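Local coordinates for chitin oligosaccharide binding protein NagB2 (Paenibacillus sp. FPU-7, PDB 7EHQ) that binds chitin-derived oligosaccharides of N-acetylglucosamine, probably as the extracellular solute-binding component of a sugar uptake system, at residues 51-56 with 342-347; 28-33 with 323-328; 400-405 with 418-423; 393-398 with 425-430; 113-118 with 136-141. One frame throughout, in Å; residues are numbered along the deposited sequence. Where two conformers were deposited one is given.

Contact 1 (51-56 with 342-347); sequences EKVVKK and LEIQGE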
# COMPACT_ATOMS: atom_id res chain seq x y z
N GLU A 51 7.53 5.49 -18.43
CA GLU A 51 8.36 5.56 -19.63
C GLU A 51 8.12 6.86 -20.40
O GLU A 51 9.06 7.48 -20.91
CB GLU A 51 8.09 4.33 -20.51
CG GLU A 51 8.47 2.99 -19.84
CD GLU A 51 8.09 1.75 -20.64
OE1 GLU A 51 7.14 1.81 -21.45
OE2 GLU A 51 8.74 0.70 -20.45
N LYS A 52 6.86 7.29 -20.47
CA LYS A 52 6.52 8.57 -21.10
C LYS A 52 7.23 9.73 -20.41
O LYS A 52 7.77 10.63 -21.07
CB LYS A 52 5.00 8.74 -21.08
CG LYS A 52 4.46 10.16 -21.33
CD LYS A 52 2.90 10.12 -21.26
CE LYS A 52 2.24 11.36 -21.84
NZ LYS A 52 2.18 12.50 -20.87
N VAL A 53 7.24 9.72 -19.06
CA VAL A 53 7.95 10.76 -18.33
C VAL A 53 9.44 10.69 -18.61
O VAL A 53 10.11 11.71 -18.80
CB VAL A 53 7.64 10.63 -16.83
CG1 VAL A 53 8.62 11.46 -15.99
CG2 VAL A 53 6.21 11.03 -16.53
N VAL A 54 9.99 9.47 -18.65
CA VAL A 54 11.42 9.27 -18.85
C VAL A 54 11.85 9.83 -20.21
O VAL A 54 12.86 10.55 -20.33
CB VAL A 54 11.77 7.78 -18.72
CG1 VAL A 54 13.18 7.50 -19.28
CG2 VAL A 54 11.70 7.37 -17.26
N LYS A 55 11.09 9.50 -21.25
CA LYS A 55 11.39 9.98 -22.60
C LYS A 55 11.41 11.50 -22.66
O LYS A 55 12.30 12.10 -23.28
CB LYS A 55 10.35 9.43 -23.56
CG LYS A 55 10.65 9.70 -25.03
CD LYS A 55 9.55 9.13 -25.90
CE LYS A 55 9.81 9.41 -27.36
NZ LYS A 55 8.68 8.89 -28.20
N LYS A 56 10.42 12.14 -22.04
CA LYS A 56 10.38 13.60 -22.03
C LYS A 56 11.60 14.18 -21.32
O LYS A 56 12.18 15.16 -21.77
CB LYS A 56 9.09 14.08 -21.36
CG LYS A 56 8.93 15.60 -21.31
CD LYS A 56 7.45 15.97 -21.24
CE LYS A 56 6.65 15.11 -22.23
NZ LYS A 56 5.17 15.36 -22.19
N LEU A 342 0.73 18.09 -12.62
CA LEU A 342 -0.72 17.87 -12.64
C LEU A 342 -1.14 16.96 -13.78
O LEU A 342 -2.06 16.16 -13.64
CB LEU A 342 -1.44 19.21 -12.72
CG LEU A 342 -1.40 20.12 -11.50
CD1 LEU A 342 -2.30 21.34 -11.71
CD2 LEU A 342 -1.78 19.38 -10.22
N GLU A 343 -0.51 17.10 -14.95
CA GLU A 343 -0.94 16.31 -16.09
C GLU A 343 -0.66 14.83 -15.87
O GLU A 343 -1.52 13.99 -16.14
CB GLU A 343 -0.26 16.79 -17.38
CG GLU A 343 -0.62 15.89 -18.55
CD GLU A 343 0.05 16.30 -19.84
OE1 GLU A 343 1.04 17.07 -19.80
OE2 GLU A 343 -0.41 15.82 -20.90
N ILE A 344 0.53 14.51 -15.36
CA ILE A 344 0.88 13.12 -15.08
C ILE A 344 0.04 12.56 -13.94
O ILE A 344 -0.42 11.42 -14.01
CB ILE A 344 2.40 13.02 -14.79
CG1 ILE A 344 3.19 13.46 -16.04
CG2 ILE A 344 2.79 11.59 -14.40
CD1 ILE A 344 2.92 12.53 -17.22
N GLN A 345 -0.22 13.37 -12.91
CA GLN A 345 -1.09 12.93 -11.83
C GLN A 345 -2.50 12.64 -12.34
O GLN A 345 -3.12 11.63 -11.98
CB GLN A 345 -1.15 14.00 -10.75
CG GLN A 345 0.14 14.17 -9.99
CD GLN A 345 0.17 13.32 -8.73
OE1 GLN A 345 -0.77 13.36 -7.94
NE2 GLN A 345 1.23 12.56 -8.55
N GLY A 346 -3.03 13.53 -13.19
CA GLY A 346 -4.39 13.33 -13.69
C GLY A 346 -4.51 12.12 -14.58
O GLY A 346 -5.57 11.48 -14.63
N GLU A 347 -3.45 11.80 -15.32
CA GLU A 347 -3.50 10.62 -16.18
C GLU A 347 -3.41 9.35 -15.35
O GLU A 347 -4.01 8.32 -15.68
CB GLU A 347 -2.37 10.65 -17.19
CG GLU A 347 -2.31 9.43 -18.09
CD GLU A 347 -1.47 9.68 -19.30
OE1 GLU A 347 -1.07 10.85 -19.49
OE2 GLU A 347 -1.19 8.72 -20.05
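The flat groups here are the carboxylates of Glu-347 and Glu-343, and both are approached by one ammonium rather than stacked upon. Glu-347 turns OE1 to Lys-52, whose NZ stands 3.9 Å from that OE1 in a long salt bridge, while the methylene CE of Lys-52 lies just behind. Glu-343, one helical turn earlier, offers a looser attraction, since its OE2 is 4.2 Å from Lys-52 NZ, beyond salt-bridge range. Lys-52 can span the gap because its chain leaves with CG anti to the backbone N (chi1 164°), runs extended, and bends only at the last torsion. On the way it slides past Ile-344 in the opposite sense, bringing NZ within 3.7 Å of Ile-344 CD1. Beneath this charged layer Val-53 and Ile-344 make the apolar contact: Val-53 CG2 packs on Ile-344 CD1 at 3.7 Å and also touches CG1 and, more loosely, CG2 of Ile-344. The electrostatic part is therefore soft and lies toward the surface, and the buried part is aliphatic. Segments 51-56 and 342-347 run nearly antiparallel (162°), their axes 12.0 Å apart at closest, a helix-helix packing that joins N-terminal helix 44-60 to helix 342-352 some 290 residues later in the solute-binding fold. Helix 326-339 packs against Val-53 through Phe-335, Asn-338 and Phe-339, Ile-344 and Glu-347 lean on Leu-49 of helix 44-60, and Val-54 packs on strand 64-70.

Contact 2 (28-33 with 323-328); sequences DSVSLT and HLNDAE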
# COMPACT_ATOMS: atom_id res chain seq x y z
N ASP A 28 28.58 16.79 -18.29
CA ASP A 28 28.84 15.48 -18.92
C ASP A 28 27.54 14.72 -19.23
O ASP A 28 26.43 15.17 -18.89
CB ASP A 28 29.74 14.57 -18.05
CG ASP A 28 29.13 14.24 -16.70
OD1 ASP A 28 28.08 14.78 -16.36
OD2 ASP A 28 29.70 13.40 -15.97
N SER A 29 27.70 13.57 -19.88
CA SER A 29 26.61 12.65 -20.16
C SER A 29 26.51 11.61 -19.04
O SER A 29 27.51 10.98 -18.69
CB SER A 29 26.83 11.94 -21.49
OG SER A 29 27.69 10.83 -21.33
N VAL A 30 25.31 11.43 -18.50
CA VAL A 30 25.12 10.59 -17.32
C VAL A 30 24.11 9.50 -17.59
O VAL A 30 23.15 9.67 -18.36
CB VAL A 30 24.70 11.43 -16.10
CG1 VAL A 30 25.80 12.37 -15.74
CG2 VAL A 30 23.44 12.22 -16.44
N SER A 31 24.32 8.36 -16.93
CA SER A 31 23.41 7.24 -16.96
C SER A 31 22.93 7.00 -15.54
O SER A 31 23.74 6.81 -14.63
CB SER A 31 24.07 5.98 -17.54
OG SER A 31 23.19 4.89 -17.47
N LEU A 32 21.61 7.02 -15.36
CA LEU A 32 21.00 6.86 -14.03
C LEU A 32 20.15 5.61 -14.02
O LEU A 32 19.40 5.34 -14.96
CB LEU A 32 20.14 8.06 -13.66
CG LEU A 32 20.87 9.37 -13.36
CD1 LEU A 32 21.39 10.01 -14.63
CD2 LEU A 32 20.00 10.34 -12.59
N THR A 33 20.28 4.83 -12.97
CA THR A 33 19.41 3.68 -12.79
C THR A 33 18.13 4.12 -12.09
O THR A 33 18.19 4.83 -11.09
CB THR A 33 20.14 2.62 -11.96
OG1 THR A 33 21.25 2.15 -12.71
CG2 THR A 33 19.19 1.47 -11.67
N HIS A 323 24.39 10.42 -3.30
CA HIS A 323 25.76 10.37 -3.80
C HIS A 323 25.79 10.67 -5.30
O HIS A 323 26.05 9.80 -6.12
CB HIS A 323 26.40 9.03 -3.48
CG HIS A 323 26.14 8.55 -2.09
ND1 HIS A 323 26.91 8.94 -1.02
CD2 HIS A 323 25.18 7.73 -1.60
CE1 HIS A 323 26.45 8.35 0.08
NE2 HIS A 323 25.39 7.63 -0.25
N LEU A 324 25.53 11.94 -5.62
CA LEU A 324 25.32 12.36 -7.00
C LEU A 324 26.31 13.46 -7.37
O LEU A 324 26.64 14.31 -6.56
CB LEU A 324 23.89 12.90 -7.18
CG LEU A 324 22.75 11.92 -6.87
CD1 LEU A 324 21.40 12.58 -7.21
CD2 LEU A 324 22.93 10.61 -7.59
N ASN A 325 26.81 13.41 -8.60
CA ASN A 325 27.54 14.55 -9.13
C ASN A 325 26.54 15.56 -9.71
O ASN A 325 25.34 15.33 -9.68
CB ASN A 325 28.58 14.10 -10.16
CG ASN A 325 27.97 13.53 -11.45
OD1 ASN A 325 26.78 13.66 -11.70
ND2 ASN A 325 28.81 12.91 -12.28
N ASP A 326 27.04 16.68 -10.24
CA ASP A 326 26.12 17.76 -10.62
C ASP A 326 25.24 17.36 -11.80
O ASP A 326 24.07 17.74 -11.86
CB ASP A 326 26.89 19.05 -10.93
CG ASP A 326 27.87 19.42 -9.83
OD1 ASP A 326 29.06 19.66 -10.15
OD2 ASP A 326 27.45 19.48 -8.64
N ALA A 327 25.76 16.57 -12.73
CA ALA A 327 24.90 16.20 -13.85
C ALA A 327 23.84 15.20 -13.43
O ALA A 327 22.73 15.21 -13.96
CB ALA A 327 25.72 15.64 -14.98
N GLU A 328 24.17 14.34 -12.48
CA GLU A 328 23.17 13.46 -11.90
C GLU A 328 22.08 14.27 -11.20
O GLU A 328 20.88 13.98 -11.35
CB GLU A 328 23.85 12.49 -10.93
CG GLU A 328 24.59 11.38 -11.64
CD GLU A 328 25.44 10.53 -10.69
OE1 GLU A 328 26.15 11.09 -9.84
OE2 GLU A 328 25.38 9.28 -10.81
O HOH W 1 28.74 16.37 -13.35
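Val-30 CG1 presses on Ala-327 CB at 3.4 Å, tighter than usual for two methyl carbons, and its CG2 lies near Ala-327 O. Two residues along the strand, on the same face, Leu-32 follows, with CD2 3.9 Å from Glu-328 O, so alternate strand residues ride over the first turn of helix 326-339. At the surface end Asp-28 is poorly ordered and its approach to Ala-327 is doubtful. Water 1 accepts from Ala-327 N at 3.1 Å and makes a weak bond to Asp-28 OD1. What sets the helix start in place is a capping box: Asn-325 OD1 accepts from Glu-328 N at 2.8 Å, nearly in line with its C=O, and Glu-328 OE1 in turn accepts from Asn-325 N at 2.7 Å through its anti lone pair. Gln-92 takes the other oxygen, Glu-328 OE2. An alanine at Asn-325 would take away the cap acceptor, and Glu-328 N would probably be left without its mate and the first turn that carries Ala-327 less firmly set. No hydrogen bond crosses directly between the segments; strand and helix meet through aliphatic carbons, while the polar groups of the capping box are spent within the helix start.

Contact 3 (400-405 with 418-423); sequences LEQSVQ and VEKMQK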
# COMPACT_ATOMS: atom_id res chain seq x y z
N LEU A 400 5.80 -10.12 11.33
CA LEU A 400 4.35 -10.22 11.27
C LEU A 400 3.90 -10.97 10.03
O LEU A 400 2.92 -11.73 10.09
CB LEU A 400 3.70 -8.81 11.29
CG LEU A 400 2.18 -8.87 11.40
CD1 LEU A 400 1.75 -9.49 12.73
CD2 LEU A 400 1.58 -7.46 11.31
N GLU A 401 4.55 -10.72 8.88
CA GLU A 401 4.19 -11.37 7.64
C GLU A 401 4.27 -12.88 7.82
O GLU A 401 3.32 -13.63 7.51
CB GLU A 401 5.15 -10.93 6.54
CG GLU A 401 4.92 -9.45 6.15
CD GLU A 401 5.93 -8.95 5.16
OE1 GLU A 401 6.84 -9.73 4.76
OE2 GLU A 401 5.83 -7.76 4.77
N GLN A 402 5.42 -13.34 8.30
CA GLN A 402 5.62 -14.77 8.54
C GLN A 402 4.60 -15.30 9.55
O GLN A 402 4.08 -16.41 9.40
CB GLN A 402 7.05 -15.01 9.04
CG GLN A 402 7.32 -16.44 9.55
CD GLN A 402 8.61 -16.56 10.37
OE1 GLN A 402 8.81 -15.85 11.37
NE2 GLN A 402 9.48 -17.47 9.95
N SER A 403 4.29 -14.50 10.57
CA SER A 403 3.44 -14.96 11.66
C SER A 403 2.00 -15.09 11.21
O SER A 403 1.31 -16.01 11.63
CB SER A 403 3.55 -14.00 12.84
OG SER A 403 4.87 -14.04 13.37
N VAL A 404 1.50 -14.15 10.39
CA VAL A 404 0.08 -14.29 10.00
C VAL A 404 -0.10 -15.43 9.00
O VAL A 404 -1.19 -16.01 8.90
CB VAL A 404 -0.48 -12.97 9.46
CG1 VAL A 404 -0.49 -11.95 10.61
CG2 VAL A 404 0.30 -12.48 8.21
N GLN A 405 0.92 -15.74 8.22
CA GLN A 405 0.84 -16.91 7.36
C GLN A 405 0.75 -18.18 8.19
O GLN A 405 -0.06 -19.06 7.90
CB GLN A 405 2.07 -16.99 6.45
CG GLN A 405 1.97 -16.02 5.25
CD GLN A 405 3.24 -15.96 4.43
OE1 GLN A 405 4.36 -15.96 4.99
NE2 GLN A 405 3.08 -15.91 3.11
N VAL A 418 1.20 -12.70 19.13
CA VAL A 418 1.45 -11.41 19.76
C VAL A 418 2.67 -11.47 20.65
O VAL A 418 3.43 -10.50 20.72
CB VAL A 418 0.21 -10.85 20.49
CG1 VAL A 418 -0.93 -10.56 19.50
CG2 VAL A 418 -0.22 -11.75 21.70
N GLU A 419 2.93 -12.61 21.32
CA GLU A 419 4.14 -12.71 22.10
C GLU A 419 5.37 -12.63 21.22
O GLU A 419 6.36 -11.99 21.57
CB GLU A 419 4.16 -14.03 22.90
CG GLU A 419 3.14 -14.09 24.06
CD GLU A 419 3.43 -13.13 25.23
OE1 GLU A 419 2.52 -12.95 26.07
OE2 GLU A 419 4.54 -12.55 25.31
N LYS A 420 5.34 -13.34 20.08
CA LYS A 420 6.44 -13.28 19.12
C LYS A 420 6.65 -11.86 18.62
O LYS A 420 7.79 -11.38 18.55
CB LYS A 420 6.15 -14.21 17.94
CG LYS A 420 7.27 -14.42 16.93
CD LYS A 420 6.70 -15.27 15.81
CE LYS A 420 7.67 -15.52 14.66
NZ LYS A 420 6.93 -16.21 13.54
N MET A 421 5.55 -11.17 18.32
CA MET A 421 5.65 -9.80 17.82
C MET A 421 6.24 -8.86 18.87
O MET A 421 7.09 -8.02 18.55
CB MET A 421 4.27 -9.30 17.37
CG MET A 421 3.77 -9.85 16.03
SD MET A 421 5.03 -9.88 14.71
CE MET A 421 5.23 -8.12 14.38
N GLN A 422 5.82 -8.99 20.13
CA GLN A 422 6.37 -8.06 21.11
C GLN A 422 7.85 -8.33 21.37
O GLN A 422 8.59 -7.42 21.72
CB GLN A 422 5.55 -8.09 22.39
CG GLN A 422 5.89 -6.96 23.35
CD GLN A 422 5.70 -5.60 22.67
OE1 GLN A 422 4.70 -5.38 21.97
NE2 GLN A 422 6.66 -4.71 22.85
N LYS A 423 8.30 -9.59 21.20
CA LYS A 423 9.73 -9.86 21.36
C LYS A 423 10.57 -9.19 20.29
O LYS A 423 11.61 -8.59 20.59
CB LYS A 423 10.00 -11.38 21.37
CG LYS A 423 9.17 -12.14 22.38
CD LYS A 423 9.05 -11.44 23.73
CE LYS A 423 7.97 -12.06 24.58
NZ LYS A 423 6.64 -11.42 24.32
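Two neighbouring helices, 394-407 and 414-431, form an antiparallel helical hairpin at the C-terminal end of the chain, and 400-405 meets 418-423 toward its closed end, their axes 10.4 Å apart and inclined at 172°. The polar part centres on one ammonium. Lys-420 is fully extended, with CG anti to the backbone N (chi1 -172°), and reaches straight across to the other helix. There its NZ donates to Gln-402 OE1 at 2.9 Å and to Ser-403 OG at 3.0 Å, and it also forms a salt bridge with Glu-406. The ammonium does not use a lone pair of the Gln-402 amide: it stands above the carbonyl plane, 53° out of it, and the two side chains cross at about a right angle. Gln-402 adopts two conformers, so this grip is probably not permanent. Ser-403 OG is engaged besides with Thr-399 O of its own helix, which orients the hydroxyl oxygen to receive the lysine. Beyond the interface Lys-423 pairs with Glu-419 along the same helix, a salt bridge between NZ and OE2 of 2.6 Å. The apolar part is a single sulfur-bearing arm. Met-421 is folded at its second and third torsions and lays its end across Leu-400 at about a right angle. Phe-236 and Asn-201 of neighbouring helices flank Leu-400, and Trp-227 touches Met-421. Leu-400 CB takes the terminal methyl, Met-421 CE, at 3.5 Å, while Met-421 SD sits the same 3.5 Å from Leu-400 N.

Contact 4 (393-398 with 425-430); sequences QPKVKV and QDEANA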
# COMPACT_ATOMS: atom_id res chain seq x y z
N GLN A 393 9.83 -1.05 12.48
CA GLN A 393 11.03 -1.38 11.77
C GLN A 393 10.81 -2.55 10.81
O GLN A 393 9.90 -3.35 11.00
CB GLN A 393 12.16 -1.69 12.75
CG GLN A 393 12.67 -0.45 13.51
CD GLN A 393 13.34 0.56 12.57
OE1 GLN A 393 14.31 0.23 11.86
NE2 GLN A 393 12.84 1.79 12.56
N PRO A 394 11.64 -2.66 9.78
CA PRO A 394 11.48 -3.76 8.81
C PRO A 394 11.49 -5.15 9.41
O PRO A 394 10.68 -5.98 8.98
CB PRO A 394 12.65 -3.54 7.83
CG PRO A 394 12.94 -2.09 7.96
CD PRO A 394 12.75 -1.76 9.41
N LYS A 395 12.36 -5.45 10.38
CA LYS A 395 12.33 -6.79 10.98
C LYS A 395 10.99 -7.07 11.65
O LYS A 395 10.51 -8.22 11.65
CB LYS A 395 13.47 -6.95 11.98
CG LYS A 395 13.65 -8.41 12.43
CD LYS A 395 15.04 -8.68 13.00
CE LYS A 395 15.30 -10.18 13.09
NZ LYS A 395 14.63 -10.76 14.29
N VAL A 396 10.37 -6.06 12.26
CA VAL A 396 9.06 -6.26 12.86
C VAL A 396 8.05 -6.58 11.78
O VAL A 396 7.23 -7.51 11.91
CB VAL A 396 8.65 -5.02 13.68
CG1 VAL A 396 7.29 -5.22 14.30
CG2 VAL A 396 9.67 -4.78 14.77
N LYS A 397 8.06 -5.81 10.69
CA LYS A 397 7.14 -6.07 9.59
C LYS A 397 7.27 -7.50 9.08
O LYS A 397 6.28 -8.21 8.92
CB LYS A 397 7.41 -5.09 8.46
CG LYS A 397 6.41 -5.23 7.31
CD LYS A 397 6.81 -4.38 6.10
CE LYS A 397 8.05 -4.93 5.37
NZ LYS A 397 8.36 -4.10 4.18
N VAL A 398 8.49 -7.93 8.78
CA VAL A 398 8.60 -9.22 8.12
C VAL A 398 8.29 -10.33 9.12
O VAL A 398 7.81 -11.38 8.72
CB VAL A 398 9.97 -9.38 7.43
CG1 VAL A 398 10.15 -8.30 6.31
CG2 VAL A 398 11.08 -9.30 8.40
N GLN A 425 9.59 -6.63 18.65
CA GLN A 425 9.40 -5.20 18.85
C GLN A 425 10.35 -4.66 19.92
O GLN A 425 10.98 -3.61 19.73
CB GLN A 425 7.94 -4.92 19.23
CG GLN A 425 7.58 -3.41 19.28
CD GLN A 425 7.59 -2.76 17.89
OE1 GLN A 425 6.70 -3.00 17.08
NE2 GLN A 425 8.59 -1.93 17.63
N ASP A 426 10.51 -5.40 21.03
CA ASP A 426 11.46 -4.99 22.07
C ASP A 426 12.87 -4.98 21.53
O ASP A 426 13.65 -4.07 21.82
CB ASP A 426 11.35 -5.95 23.27
CG ASP A 426 10.09 -5.76 24.05
OD1 ASP A 426 9.48 -4.68 23.98
OD2 ASP A 426 9.69 -6.71 24.77
N GLU A 427 13.22 -5.98 20.72
CA GLU A 427 14.56 -6.06 20.16
C GLU A 427 14.82 -4.90 19.21
O GLU A 427 15.93 -4.34 19.17
CB GLU A 427 14.73 -7.41 19.45
CG GLU A 427 15.96 -7.54 18.59
CD GLU A 427 15.86 -8.71 17.61
OE1 GLU A 427 16.05 -8.49 16.40
OE2 GLU A 427 15.61 -9.85 18.06
N ALA A 428 13.81 -4.50 18.44
CA ALA A 428 13.98 -3.36 17.56
C ALA A 428 14.08 -2.06 18.34
O ALA A 428 14.92 -1.21 18.03
CB ALA A 428 12.82 -3.29 16.55
N ASN A 429 13.23 -1.88 19.36
CA ASN A 429 13.28 -0.66 20.17
C ASN A 429 14.61 -0.52 20.90
O ASN A 429 15.14 0.59 21.03
CB ASN A 429 12.11 -0.64 21.14
CG ASN A 429 10.77 -0.60 20.44
OD1 ASN A 429 10.72 -0.51 19.22
ND2 ASN A 429 9.69 -0.65 21.20
N ALA A 430 15.18 -1.63 21.38
CA ALA A 430 16.45 -1.55 22.10
C ALA A 430 17.59 -1.17 21.16
O ALA A 430 18.41 -0.30 21.49
CB ALA A 430 16.75 -2.89 22.79
O HOH W 2 9.82 -0.31 15.38
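Gln-425, whose amide lies against Val-396, has its NE2 held by two partners: water 2, at 3.0 Å, and Asn-429 OD1, also 3.0 Å from NE2 and close to the Gln-425 amide plane. The same water accepts from Gln-393 N, and so links the start of one helix to the side chain of the other. The oxygen of the amide, Gln-425 OE1, accepts from Trp-227 NE1 and also rests 3.6 Å from Val-396 CG1. A bend at chi2 (69°) after CG leaves anti to the backbone N folds the amide back toward the facing helix. With both ends bound, the amide is fixed in its rotation. A leucine in its place would lose these polar ends, and Trp-227 NE1 would probably be left without its acceptor and the water with Gln-393 N but no link to the facing helix. Beside the amide, Val-396 CG2 packs on Ala-428 CB at 3.9 Å, and the methylenes CB and CG of Gln-393 come up to the same methyl from the helix start, while the Gln-393 amide oxygen is bound by Asn-104. On the outer side Lys-395 and Glu-427 cross at about a right angle, joined by a salt bridge of NZ to OE1 at 3.4 Å whose hydrogen bond is weak. With the small Ala-428 at the interface, the segment axes approach to 9.4 Å at 169°, at the open end of the antiparallel hairpin of helices 394-407 and 414-431. Helix 100-107 covers Gln-393 and Pro-394, Phe-220 packs on Gln-425, and Lys-397 points elsewhere, to a salt bridge with Asp-78.

Contact 5 (113-118 with 136-141); sequences PLNDIL and DGKIYG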
# COMPACT_ATOMS: atom_id res chain seq x y z
N PRO A 113 18.30 15.16 -0.03
CA PRO A 113 17.33 16.11 0.53
C PRO A 113 16.70 16.91 -0.60
O PRO A 113 17.41 17.44 -1.45
CB PRO A 113 18.17 17.02 1.44
CG PRO A 113 19.58 16.81 0.96
CD PRO A 113 19.65 15.39 0.51
N LEU A 114 15.37 17.01 -0.60
CA LEU A 114 14.65 17.53 -1.76
C LEU A 114 14.08 18.93 -1.56
O LEU A 114 13.49 19.47 -2.51
CB LEU A 114 13.53 16.56 -2.14
CG LEU A 114 13.97 15.15 -2.49
CD1 LEU A 114 12.71 14.35 -2.74
CD2 LEU A 114 14.89 15.15 -3.74
N ASN A 115 14.26 19.54 -0.39
CA ASN A 115 13.61 20.82 -0.10
C ASN A 115 13.96 21.88 -1.14
O ASN A 115 13.07 22.56 -1.66
CB ASN A 115 13.98 21.32 1.31
CG ASN A 115 13.56 20.36 2.41
OD1 ASN A 115 13.91 19.19 2.39
ND2 ASN A 115 12.79 20.86 3.37
N ASP A 116 15.25 22.01 -1.46
CA ASP A 116 15.70 23.03 -2.40
C ASP A 116 15.23 22.74 -3.82
O ASP A 116 14.86 23.67 -4.56
CB ASP A 116 17.23 23.14 -2.36
CG ASP A 116 17.75 23.79 -1.08
OD1 ASP A 116 16.96 24.43 -0.35
OD2 ASP A 116 18.96 23.68 -0.81
N ILE A 117 15.27 21.47 -4.25
CA ILE A 117 14.75 21.10 -5.57
C ILE A 117 13.27 21.46 -5.66
O ILE A 117 12.81 22.03 -6.66
CB ILE A 117 14.97 19.60 -5.83
CG1 ILE A 117 16.45 19.32 -6.03
CG2 ILE A 117 14.21 19.16 -7.07
CD1 ILE A 117 16.73 17.90 -6.52
N LEU A 118 12.50 21.13 -4.62
CA LEU A 118 11.06 21.39 -4.65
C LEU A 118 10.79 22.89 -4.79
O LEU A 118 9.94 23.31 -5.58
CB LEU A 118 10.42 20.85 -3.38
CG LEU A 118 10.29 19.32 -3.34
CD1 LEU A 118 9.58 18.84 -2.09
CD2 LEU A 118 9.54 18.83 -4.56
N ASP A 136 13.37 15.28 10.34
CA ASP A 136 14.00 16.50 10.85
C ASP A 136 13.76 17.68 9.91
O ASP A 136 14.65 18.47 9.65
CB ASP A 136 15.50 16.28 11.08
CG ASP A 136 15.78 15.22 12.12
OD1 ASP A 136 14.83 14.81 12.82
OD2 ASP A 136 16.95 14.77 12.22
N GLY A 137 12.53 17.78 9.39
CA GLY A 137 12.16 18.87 8.52
C GLY A 137 12.64 18.75 7.08
O GLY A 137 12.26 19.57 6.25
N LYS A 138 13.45 17.75 6.76
CA LYS A 138 13.95 17.61 5.41
C LYS A 138 13.17 16.53 4.67
O LYS A 138 12.86 15.47 5.22
CB LYS A 138 15.45 17.30 5.42
CG LYS A 138 16.28 18.48 5.85
CD LYS A 138 17.77 18.19 5.76
CE LYS A 138 18.55 19.50 5.69
NZ LYS A 138 19.97 19.33 6.08
N ILE A 139 12.85 16.80 3.41
CA ILE A 139 12.03 15.92 2.59
C ILE A 139 12.94 14.99 1.80
O ILE A 139 13.87 15.43 1.12
CB ILE A 139 11.13 16.75 1.66
CG1 ILE A 139 10.26 17.71 2.46
CG2 ILE A 139 10.30 15.85 0.79
CD1 ILE A 139 9.71 18.85 1.61
N TYR A 140 12.69 13.69 1.92
CA TYR A 140 13.62 12.69 1.41
C TYR A 140 12.98 11.77 0.40
O TYR A 140 13.63 10.83 -0.08
CB TYR A 140 14.21 11.87 2.59
CG TYR A 140 15.26 12.63 3.39
CD1 TYR A 140 16.53 12.85 2.87
CD2 TYR A 140 14.98 13.09 4.65
CE1 TYR A 140 17.50 13.54 3.61
CE2 TYR A 140 15.94 13.77 5.40
CZ TYR A 140 17.19 13.98 4.85
OH TYR A 140 18.16 14.66 5.59
N GLY A 141 11.73 12.03 0.02
CA GLY A 141 11.12 11.30 -1.08
C GLY A 141 9.79 11.95 -1.38
O GLY A 141 9.33 12.81 -0.62
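A tight beta hairpin, turned by Asp-136 and Gly-137 with both phi angles positive as in a type I' turn, meets the N-terminal end of helix 115-120. Its second strand, the beginning of 138-154, receives the chain entering the helix much as it would a neighbouring strand. Leu-114 N donates to Ile-139 O at 2.8 Å, nearly in line with that carbonyl, and Pro-113 CA adds a CH...O contact to the same oxygen. Asn-115 then continues the pattern with its side chain. Its OD1 accepts from Ile-139 N at 2.8 Å in an almost straight bond of 175°, and its ND2 donates to Gly-137 O at 3.2 Å, lying in that carbonyl's plane. The amide thus takes one donor and one acceptor of the strand backbone, which holds it flat and fixes which way round it sits. Below these bonds lie the apolar residues: Leu-118 CD1 meets Ile-139 CD1 at 3.7 Å, the two side chains crossing at about a right angle, and Leu-114 and Leu-118 both lean on Leu-142 further along the strand. Pro-113 touches the Tyr-140 ring obliquely, while helix 326-339 packs on Leu-114 through Ile-336. The Leu-114 side chain ends over the backbone of Gly-141, where CD1 is 3.7 Å from Gly-141 N, a buried amide with no partner in the model.

In the fold
From the N terminus, strand 30-36 opens contact 2 and helix 44-60 opens contact 1. Contact 5 follows and closes locally between 113-118 and 136-141, nested inside both of the long loops. Near residue 323 the chain returns to close contact 2 and then, one helix later, contact 1, so these two cross; consecutive helices 326-339 and 342-352 are thereby tied to the strand and helix at the chain start. Contacts 4 and 3 come afterwards in series, 3 nested inside 4, along a single helical hairpin. They touch where Met-421 CE packs on Val-396 O, and both lie across the chain's centre from contact 1.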